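Local coordinates for prolyl 4-hydroxylase alpha subunit Fe(2+) 2OG dioxygenase domain-containing protein (Burkholderia ambifaria, PDB 3W20), which probably catalyses the 2-oxoglutarate-dependent oxidation of N-substituted L-amino acids through a double-stranded beta-helix domain, which holds a zinc ion in its metal site, at residues Phe112-Phe116 / Met258-Leu262; Phe135-Arg141 / Trp269-Asp273; Trp51-Phe57 / Gly106-Phe112. One frame throughout, in Å; residues are numbered along the deposited sequence.

Interaction 1: Phe112-Phe116 / Met258-Leu262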
# COMPACT_ATOMS: atom_id res chain seq x y z
N PHE A 112 11.47 -3.42 -21.67
CA PHE A 112 11.14 -2.01 -21.52
C PHE A 112 11.73 -1.40 -20.24
O PHE A 112 12.34 -0.35 -20.31
CB PHE A 112 9.60 -1.78 -21.60
CG PHE A 112 9.22 -0.32 -21.46
CD1 PHE A 112 9.57 0.58 -22.44
CD2 PHE A 112 8.58 0.14 -20.33
CE1 PHE A 112 9.25 1.95 -22.29
CE2 PHE A 112 8.26 1.51 -20.18
CZ PHE A 112 8.60 2.40 -21.14
N VAL A 113 11.53 -2.04 -19.09
CA VAL A 113 12.01 -1.48 -17.79
C VAL A 113 13.54 -1.57 -17.81
O VAL A 113 14.20 -0.62 -17.47
CB VAL A 113 11.37 -2.17 -16.59
CG1 VAL A 113 12.04 -1.74 -15.26
CG2 VAL A 113 9.92 -1.82 -16.49
N ARG A 114 14.06 -2.69 -18.34
CA ARG A 114 15.51 -2.87 -18.41
C ARG A 114 16.20 -1.80 -19.30
O ARG A 114 17.35 -1.44 -19.06
CB ARG A 114 15.86 -4.29 -18.86
CG ARG A 114 15.68 -5.34 -17.79
CD ARG A 114 15.98 -6.71 -18.39
NE ARG A 114 15.74 -7.69 -17.34
CZ ARG A 114 16.67 -8.21 -16.55
NH1 ARG A 114 17.97 -7.94 -16.73
NH2 ARG A 114 16.30 -9.04 -15.58
N LEU A 115 15.50 -1.26 -20.28
CA LEU A 115 16.05 -0.13 -21.03
C LEU A 115 16.58 0.96 -20.13
O LEU A 115 17.72 1.41 -20.27
CB LEU A 115 14.99 0.41 -22.01
CG LEU A 115 15.33 1.02 -23.33
CD1 LEU A 115 16.20 0.08 -24.15
CD2 LEU A 115 13.98 1.26 -23.98
N PHE A 116 15.79 1.34 -19.14
CA PHE A 116 16.21 2.32 -18.19
C PHE A 116 17.05 1.80 -17.07
O PHE A 116 18.01 2.48 -16.69
CB PHE A 116 14.92 3.00 -17.63
CG PHE A 116 14.09 3.58 -18.71
CD1 PHE A 116 14.44 4.83 -19.22
CD2 PHE A 116 13.06 2.88 -19.29
CE1 PHE A 116 13.68 5.41 -20.24
CE2 PHE A 116 12.30 3.44 -20.31
CZ PHE A 116 12.62 4.69 -20.80
N MSE A 258 3.78 1.57 -24.05
CA MSE A 258 4.20 1.11 -22.77
C MSE A 258 4.89 2.31 -22.17
O MSE A 258 5.71 2.91 -22.86
CB MSE A 258 5.40 0.20 -23.25
CG MSE A 258 5.77 -0.88 -22.36
SE MSE A 258 6.79 -1.98 -23.68
CE MSE A 258 5.31 -2.71 -24.50
N GLY A 259 4.64 2.67 -20.92
CA GLY A 259 5.40 3.86 -20.40
C GLY A 259 5.72 3.87 -18.90
O GLY A 259 5.22 3.08 -18.10
N LEU A 260 6.57 4.80 -18.51
CA LEU A 260 6.78 5.05 -17.10
C LEU A 260 7.23 6.52 -16.97
O LEU A 260 7.23 7.26 -17.96
CB LEU A 260 7.86 4.12 -16.58
CG LEU A 260 9.17 3.97 -17.33
CD1 LEU A 260 10.17 5.14 -17.18
CD2 LEU A 260 9.85 2.64 -16.87
N PHE A 261 7.56 6.90 -15.73
CA PHE A 261 8.15 8.20 -15.47
C PHE A 261 9.46 8.01 -14.71
O PHE A 261 9.70 6.99 -14.01
CB PHE A 261 7.16 9.02 -14.59
CG PHE A 261 5.91 9.36 -15.32
CD1 PHE A 261 5.83 10.56 -16.08
CD2 PHE A 261 4.79 8.50 -15.24
CE1 PHE A 261 4.67 10.90 -16.80
CE2 PHE A 261 3.61 8.84 -15.95
CZ PHE A 261 3.56 9.99 -16.76
N LEU A 262 10.30 9.03 -14.81
CA LEU A 262 11.59 9.03 -14.14
C LEU A 262 11.78 10.30 -13.33
O LEU A 262 11.45 11.34 -13.79
CB LEU A 262 12.67 9.02 -15.23
CG LEU A 262 12.82 7.73 -16.05
CD1 LEU A 262 13.55 8.12 -17.34
CD2 LEU A 262 13.60 6.67 -15.29
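Phe-112 reaches from its helix to the strand that carries Met-258, Gly-259 and Leu-260. Its CB lies against the selenium of selenomethionine Met-258, with SE 3.5 Å from CB. One bond further, Phe-112 CG is 3.6 Å from Met-258 CG, which sits over one face of the ring, displaced toward the rim, in a CH-pi contact. SE lies obliquely to the same ring, making a Met-aromatic contact. Beyond CG the ring divides its contacts: CE2 meets Leu-260 CD2 at 3.8 Å, while CE1 is turned to the carbonyl oxygen of Met-258. The tip, CZ, ends 3.4 Å from Met-258 O and 3.6 Å from Gly-259 CA, so that here the ring meets the strand backbone itself. A first torsion with CG anti to the backbone N (chi1 -179°) aims the ring at the strand. In this double-stranded beta-helix domain, helix 111-120 lies against strand 255-265, the two short axes 9.7 Å apart and inclined by 32°. Met-258, Leu-260 and Leu-262 alternate along the strand to face the helix, so apolar residues suit all three places. Leu-260 forks between two aromatics: CD2 touches both, and CD1 stands over a face of Phe-116, 4.2 Å from the ring centroid. Further along, Leu-262 CD1 packs against Phe-116 CD1 at 3.9 Å.

Interaction 2: Phe135-Arg141 / Trp269-Asp273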
# COMPACT_ATOMS: atom_id res chain seq x y z
N PHE A 135 6.87 1.83 -5.54
CA PHE A 135 5.86 2.28 -6.47
C PHE A 135 5.76 1.28 -7.63
O PHE A 135 6.73 0.51 -7.94
CB PHE A 135 6.30 3.61 -7.03
CG PHE A 135 6.08 4.80 -6.05
CD1 PHE A 135 5.09 5.75 -6.28
CD2 PHE A 135 6.89 4.95 -4.95
CE1 PHE A 135 4.91 6.81 -5.36
CE2 PHE A 135 6.71 6.00 -4.05
CZ PHE A 135 5.74 6.94 -4.26
N LEU A 136 4.60 1.29 -8.28
CA LEU A 136 4.41 0.53 -9.49
C LEU A 136 5.50 0.96 -10.50
O LEU A 136 5.79 2.17 -10.65
CB LEU A 136 3.01 0.84 -10.09
CG LEU A 136 2.79 0.28 -11.47
CD1 LEU A 136 2.72 -1.24 -11.26
CD2 LEU A 136 1.47 0.73 -12.08
N LEU A 137 6.06 0.01 -11.28
CA LEU A 137 7.17 0.41 -12.20
C LEU A 137 6.76 1.03 -13.54
O LEU A 137 7.46 1.93 -14.05
CB LEU A 137 8.13 -0.78 -12.50
CG LEU A 137 9.25 -0.93 -11.49
CD1 LEU A 137 9.87 -2.36 -11.59
CD2 LEU A 137 10.36 0.12 -11.83
N ALA A 138 5.70 0.52 -14.12
CA ALA A 138 5.42 0.85 -15.55
C ALA A 138 4.07 0.23 -15.88
O ALA A 138 3.61 -0.63 -15.15
CB ALA A 138 6.52 0.37 -16.52
N THR A 139 3.47 0.66 -16.99
CA THR A 139 2.20 0.20 -17.43
C THR A 139 2.19 0.02 -18.97
O THR A 139 2.86 0.74 -19.75
CB THR A 139 1.02 1.15 -17.04
OG1 THR A 139 1.30 2.40 -17.59
CG2 THR A 139 0.91 1.42 -15.58
N ARG A 140 1.46 -1.02 -19.41
CA ARG A 140 1.10 -1.08 -20.81
C ARG A 140 -0.22 -0.38 -21.00
O ARG A 140 -1.15 -0.52 -20.16
CB ARG A 140 0.94 -2.58 -21.21
CG ARG A 140 2.23 -3.31 -21.30
CD ARG A 140 2.04 -4.73 -21.91
NE ARG A 140 1.03 -5.46 -21.17
CZ ARG A 140 0.67 -6.74 -21.40
NH1 ARG A 140 1.24 -7.45 -22.36
NH2 ARG A 140 -0.27 -7.30 -20.67
N ARG A 141 -0.38 0.38 -22.07
CA ARG A 141 -1.48 1.35 -22.17
C ARG A 141 -2.17 1.05 -23.47
O ARG A 141 -1.52 0.97 -24.56
CB ARG A 141 -0.93 2.81 -22.15
CG ARG A 141 -0.35 3.26 -20.78
CD ARG A 141 0.65 4.42 -20.93
NE ARG A 141 1.43 4.71 -19.71
CZ ARG A 141 2.40 5.61 -19.64
NH1 ARG A 141 3.05 5.83 -18.45
NH2 ARG A 141 2.75 6.29 -20.75
N TRP A 269 18.54 7.58 -10.26
CA TRP A 269 17.33 7.60 -11.09
C TRP A 269 16.33 6.62 -10.59
O TRP A 269 16.65 5.47 -10.27
CB TRP A 269 17.77 7.20 -12.47
CG TRP A 269 18.39 8.35 -13.21
CD1 TRP A 269 19.76 8.58 -13.46
CD2 TRP A 269 17.70 9.47 -13.78
NE1 TRP A 269 19.94 9.79 -14.10
CE2 TRP A 269 18.72 10.35 -14.36
CE3 TRP A 269 16.36 9.82 -13.92
CZ2 TRP A 269 18.37 11.53 -15.01
CZ3 TRP A 269 16.05 10.99 -14.59
CH2 TRP A 269 17.05 11.81 -15.13
N ARG A 270 15.09 7.05 -10.47
CA ARG A 270 14.03 6.20 -9.99
C ARG A 270 12.84 6.18 -11.01
O ARG A 270 12.53 7.21 -11.61
CB ARG A 270 13.58 6.66 -8.61
CG ARG A 270 14.67 6.55 -7.53
CD ARG A 270 14.96 5.09 -7.27
NE ARG A 270 15.94 4.89 -6.18
CZ ARG A 270 17.26 4.81 -6.36
NH1 ARG A 270 17.84 4.92 -7.56
NH2 ARG A 270 18.01 4.56 -5.29
N MSE A 271 12.19 5.03 -11.14
CA MSE A 271 11.13 4.78 -12.14
C MSE A 271 9.82 4.55 -11.39
O MSE A 271 9.79 3.90 -10.35
CB MSE A 271 11.36 3.45 -12.89
CG MSE A 271 12.64 3.59 -13.73
SE MSE A 271 13.10 1.84 -14.52
CE MSE A 271 13.77 1.02 -12.83
N PHE A 272 8.73 5.05 -11.95
CA PHE A 272 7.44 4.78 -11.40
C PHE A 272 6.38 5.06 -12.45
O PHE A 272 6.65 5.78 -13.45
CB PHE A 272 7.20 5.66 -10.17
CG PHE A 272 7.18 7.16 -10.48
CD1 PHE A 272 5.97 7.79 -10.72
CD2 PHE A 272 8.38 7.86 -10.54
CE1 PHE A 272 5.92 9.16 -11.01
CE2 PHE A 272 8.34 9.25 -10.86
CZ PHE A 272 7.11 9.88 -11.06
N ASP A 273 5.18 4.51 -12.22
CA ASP A 273 4.00 4.88 -12.98
C ASP A 273 2.75 4.85 -12.08
O ASP A 273 1.70 5.33 -12.44
CB ASP A 273 3.83 3.97 -14.16
CG ASP A 273 2.92 4.61 -15.23
OD1 ASP A 273 2.75 5.83 -15.29
OD2 ASP A 273 2.37 3.89 -16.02
OXT ASP A 273 2.82 4.31 -11.01
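The guanidinium of Arg-141 receives the side-chain carboxylate of Asp-273 at its edge, near its own plane, and the planes of the two flat groups are turned 53° apart. NH1 does the gripping. It gives a nearly straight hydrogen bond to Asp-273 OD2 (3.2 Å, 171° at the hydrogen), arriving from above the carboxylate plane, and a weak, more bent one to OD1; together they make a salt bridge. The Arg-141 chain is extended from CG to NE, and NE donates to Thr-139 OG1 at 3.1 Å, which limits rotation of the guanidinium. Thr-139 OG1 also hydrogen-bonds to Asp-273 OD2, although the modelled separation is so short that its exact length is doubtful. A threonine is consistent with this spot: its hydroxyl accepts from the arginine and, if the short approach is real, donates to the aspartate. Arg-141 belongs to the 2-oxoglutarate site of this double-stranded beta-helix enzyme, and the chain's last residue is placed to act as a second-shell partner, consistent with a part in positioning that arginine. Strands 139-143 and 268-272 follow one another along the same edge of strand 255-265, and Asp-273 spans the junction just past the end of the latter strand, 268-272. Its backbone N donates to Leu-136 O (2.9 Å), an oxygen that Phe-272 CA also approaches in a CA-H...O contact of 3.2 Å. Its terminal carboxylate accepts from Tyr-96 through OXT. Leu-137 O, by contrast, is buried with no polar partner in the model. The remaining packing is apolar: Leu-137 CD2 presses on Met-271 CB at 3.6 Å and on its CE, where the selenomethionine chain bends, and Phe-135 CB meets Phe-272 CB at 3.9 Å.

Interaction 3: Trp51-Phe57 / Gly106-Phe112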
# COMPACT_ATOMS: atom_id res chain seq x y z
N TRP A 51 8.12 -6.78 -27.49
CA TRP A 51 8.22 -5.89 -26.33
C TRP A 51 6.93 -5.82 -25.56
O TRP A 51 6.94 -5.69 -24.33
CB TRP A 51 8.62 -4.51 -26.81
CG TRP A 51 10.04 -4.46 -27.16
CD1 TRP A 51 10.69 -5.06 -28.25
CD2 TRP A 51 11.05 -3.65 -26.50
NE1 TRP A 51 12.03 -4.69 -28.28
CE2 TRP A 51 12.31 -3.90 -27.22
CE3 TRP A 51 11.06 -2.83 -25.38
CZ2 TRP A 51 13.50 -3.29 -26.84
CZ3 TRP A 51 12.27 -2.25 -24.99
CH2 TRP A 51 13.46 -2.45 -25.71
N TRP A 52 5.80 -5.94 -26.27
CA TRP A 52 4.53 -5.97 -25.59
C TRP A 52 4.21 -7.28 -24.93
O TRP A 52 3.70 -7.34 -23.78
CB TRP A 52 3.45 -5.68 -26.62
CG TRP A 52 2.08 -5.62 -26.02
CD1 TRP A 52 1.17 -6.67 -25.84
CD2 TRP A 52 1.38 -4.42 -25.61
NE1 TRP A 52 0.00 -6.21 -25.28
CE2 TRP A 52 0.06 -4.86 -25.14
CE3 TRP A 52 1.72 -3.06 -25.52
CZ2 TRP A 52 -0.87 -3.97 -24.64
CZ3 TRP A 52 0.76 -2.17 -25.01
CH2 TRP A 52 -0.51 -2.61 -24.59
N ASP A 53 4.46 -8.35 -25.68
CA ASP A 53 4.19 -9.72 -25.19
C ASP A 53 5.25 -10.24 -24.23
O ASP A 53 5.15 -11.37 -23.79
CB ASP A 53 4.13 -10.69 -26.39
CG ASP A 53 3.12 -10.28 -27.45
OD1 ASP A 53 2.20 -9.52 -27.15
OD2 ASP A 53 3.29 -10.71 -28.60
N ASP A 54 6.31 -9.47 -23.94
CA ASP A 54 7.28 -9.76 -22.86
C ASP A 54 6.64 -10.46 -21.65
O ASP A 54 5.68 -9.96 -21.06
CB ASP A 54 7.93 -8.44 -22.41
CG ASP A 54 9.21 -8.62 -21.63
OD1 ASP A 54 9.28 -9.28 -20.57
OD2 ASP A 54 10.21 -8.01 -22.07
N GLU A 55 7.21 -11.60 -21.24
CA GLU A 55 6.62 -12.41 -20.16
C GLU A 55 6.51 -11.68 -18.79
O GLU A 55 5.70 -12.07 -17.95
CB GLU A 55 7.36 -13.78 -20.03
CG GLU A 55 7.39 -14.61 -21.32
CD GLU A 55 8.60 -14.28 -22.21
OE1 GLU A 55 8.80 -13.08 -22.57
OE2 GLU A 55 9.38 -15.22 -22.55
N GLY A 56 7.30 -10.62 -18.62
CA GLY A 56 7.30 -9.81 -17.40
C GLY A 56 6.04 -8.97 -17.21
O GLY A 56 5.82 -8.45 -16.11
N PHE A 57 5.21 -8.82 -18.25
CA PHE A 57 3.91 -8.12 -18.09
C PHE A 57 2.78 -9.05 -17.60
O PHE A 57 1.69 -8.58 -17.30
CB PHE A 57 3.46 -7.42 -19.38
CG PHE A 57 4.28 -6.23 -19.72
CD1 PHE A 57 4.31 -5.13 -18.87
CD2 PHE A 57 5.02 -6.20 -20.89
CE1 PHE A 57 5.07 -4.01 -19.17
CE2 PHE A 57 5.80 -5.10 -21.21
CZ PHE A 57 5.82 -3.99 -20.35
N GLY A 106 7.69 -9.29 -11.98
CA GLY A 106 7.63 -9.38 -13.44
C GLY A 106 8.06 -8.13 -14.20
O GLY A 106 8.90 -8.20 -15.16
N LEU A 107 7.56 -6.93 -13.78
CA LEU A 107 7.95 -5.73 -14.60
C LEU A 107 9.43 -5.45 -14.62
O LEU A 107 9.98 -5.00 -15.61
CB LEU A 107 7.20 -4.46 -14.07
CG LEU A 107 5.70 -4.50 -14.28
CD1 LEU A 107 5.03 -3.34 -13.52
CD2 LEU A 107 5.31 -4.47 -15.77
N ARG A 108 10.13 -5.73 -13.53
CA ARG A 108 11.52 -5.43 -13.50
C ARG A 108 12.31 -6.27 -14.48
O ARG A 108 13.39 -5.87 -14.82
CB ARG A 108 12.11 -5.60 -12.10
CG ARG A 108 12.40 -7.06 -11.76
CD ARG A 108 13.30 -7.14 -10.52
NE ARG A 108 12.93 -6.06 -9.62
CZ ARG A 108 11.86 -6.06 -8.81
NH1 ARG A 108 11.07 -7.11 -8.75
NH2 ARG A 108 11.58 -4.98 -8.08
N THR A 109 11.73 -7.36 -15.00
CA THR A 109 12.45 -8.22 -15.97
C THR A 109 12.14 -7.83 -17.42
O THR A 109 12.69 -8.40 -18.35
CB THR A 109 12.12 -9.73 -15.79
OG1 THR A 109 10.74 -10.00 -16.12
CG2 THR A 109 12.41 -10.16 -14.31
N THR A 110 11.18 -6.92 -17.61
CA THR A 110 10.80 -6.58 -18.96
C THR A 110 11.90 -5.86 -19.71
O THR A 110 12.69 -5.13 -19.12
CB THR A 110 9.49 -5.75 -19.04
OG1 THR A 110 9.72 -4.46 -18.50
CG2 THR A 110 8.38 -6.38 -18.28
N ARG A 111 11.96 -6.06 -21.04
CA ARG A 111 12.90 -5.32 -21.83
C ARG A 111 12.73 -3.82 -21.74
O ARG A 111 13.72 -3.04 -21.67
CB ARG A 111 12.78 -5.73 -23.27
CG ARG A 111 14.11 -5.48 -23.87
CD ARG A 111 14.26 -6.32 -25.08
NE ARG A 111 15.31 -5.73 -25.91
CZ ARG A 111 15.59 -6.14 -27.13
NH1 ARG A 111 14.86 -7.12 -27.66
NH2 ARG A 111 16.54 -5.56 -27.82
N PHE A 112 11.47 -3.42 -21.67
CA PHE A 112 11.14 -2.01 -21.52
C PHE A 112 11.73 -1.40 -20.24
O PHE A 112 12.34 -0.35 -20.31
CB PHE A 112 9.60 -1.78 -21.60
CG PHE A 112 9.22 -0.32 -21.46
CD1 PHE A 112 9.57 0.58 -22.44
CD2 PHE A 112 8.58 0.14 -20.33
CE1 PHE A 112 9.25 1.95 -22.29
CE2 PHE A 112 8.26 1.51 -20.18
CZ PHE A 112 8.60 2.40 -21.14
O HOH W 1 9.32 -5.15 -22.75
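Arg-111 lies along one face of the Trp-51 indole, just where a new helix starts: Thr-110 is the N-cap of helix 111-120, and Asp-54, which forms an Asx turn, grips the same helix start from across the contact. The two side chains run obliquely over one another, with ring and guanidinium planes 30° apart. Arg-111 CG makes a CH-pi contact over the six-membered ring, 3.8 Å from its centroid, and NE reaches within 3.2 Å of Trp-51 CZ2. The long aliphatic part of the arginine suits a broad indole face, while its charged end remains near the surface. CG anti to the backbone N (chi1 -153°) and an extended chain lay the arginine flat in this way. Asp-54 stands roughly at right angles to Thr-110 and shares out its oxygens. OD1 accepts from Gly-56 N through its anti lone pair, closing the Asx turn, and OD2 takes an almost straight bond from Arg-111 N (2.8 Å, 173°), met from above the carboxylate plane, so one carboxylate ties a loop to the first turn of a helix. Thr-110 in turn uses both branches: OG1 donates to Leu-107 O and caps Val-113 N, whereas CG2 sits above the centre of the Phe-57 ring, 4.0 Å from its centroid. The Leu-107 and Phe-57 side chains cross at about a right angle, CD2 of the leucine coming 3.3 Å from Phe-57 CD1. Gly-56 and Gly-106 meet backbone to backbone, their CA atoms 4.0 Å apart; a CB on either would clash with the other segment. A water completes the junction, donating to Trp-51 O and Asp-54 OD2 and accepting from Phe-112 N at 3.0 Å.

Overall arrangement
Interactions 1 and 2 lie in the core and meet in the main sheet, where Gly-259 N bonds to Thr-139 O and Phe-261 N to Phe-272 O. Their chemistry differs: interaction 1 has no hydrogen bond across it and is carried by apolar side chains, joining helix 111-120 to strand 255-265, whereas interaction 2 holds a salt bridge to an arginine of the 2-oxoglutarate site. Interaction 3 is partly buried, its centre about 17 Å from the centre of the chain, and mixes aromatic faces with capping bonds and a water. It shares helix 111-120 and Phe-112 with interaction 1, holding the start of the helix whose inner side packs on the sheet. Arg-140, bonded to Trp-52 O, connects interactions 2 and 3.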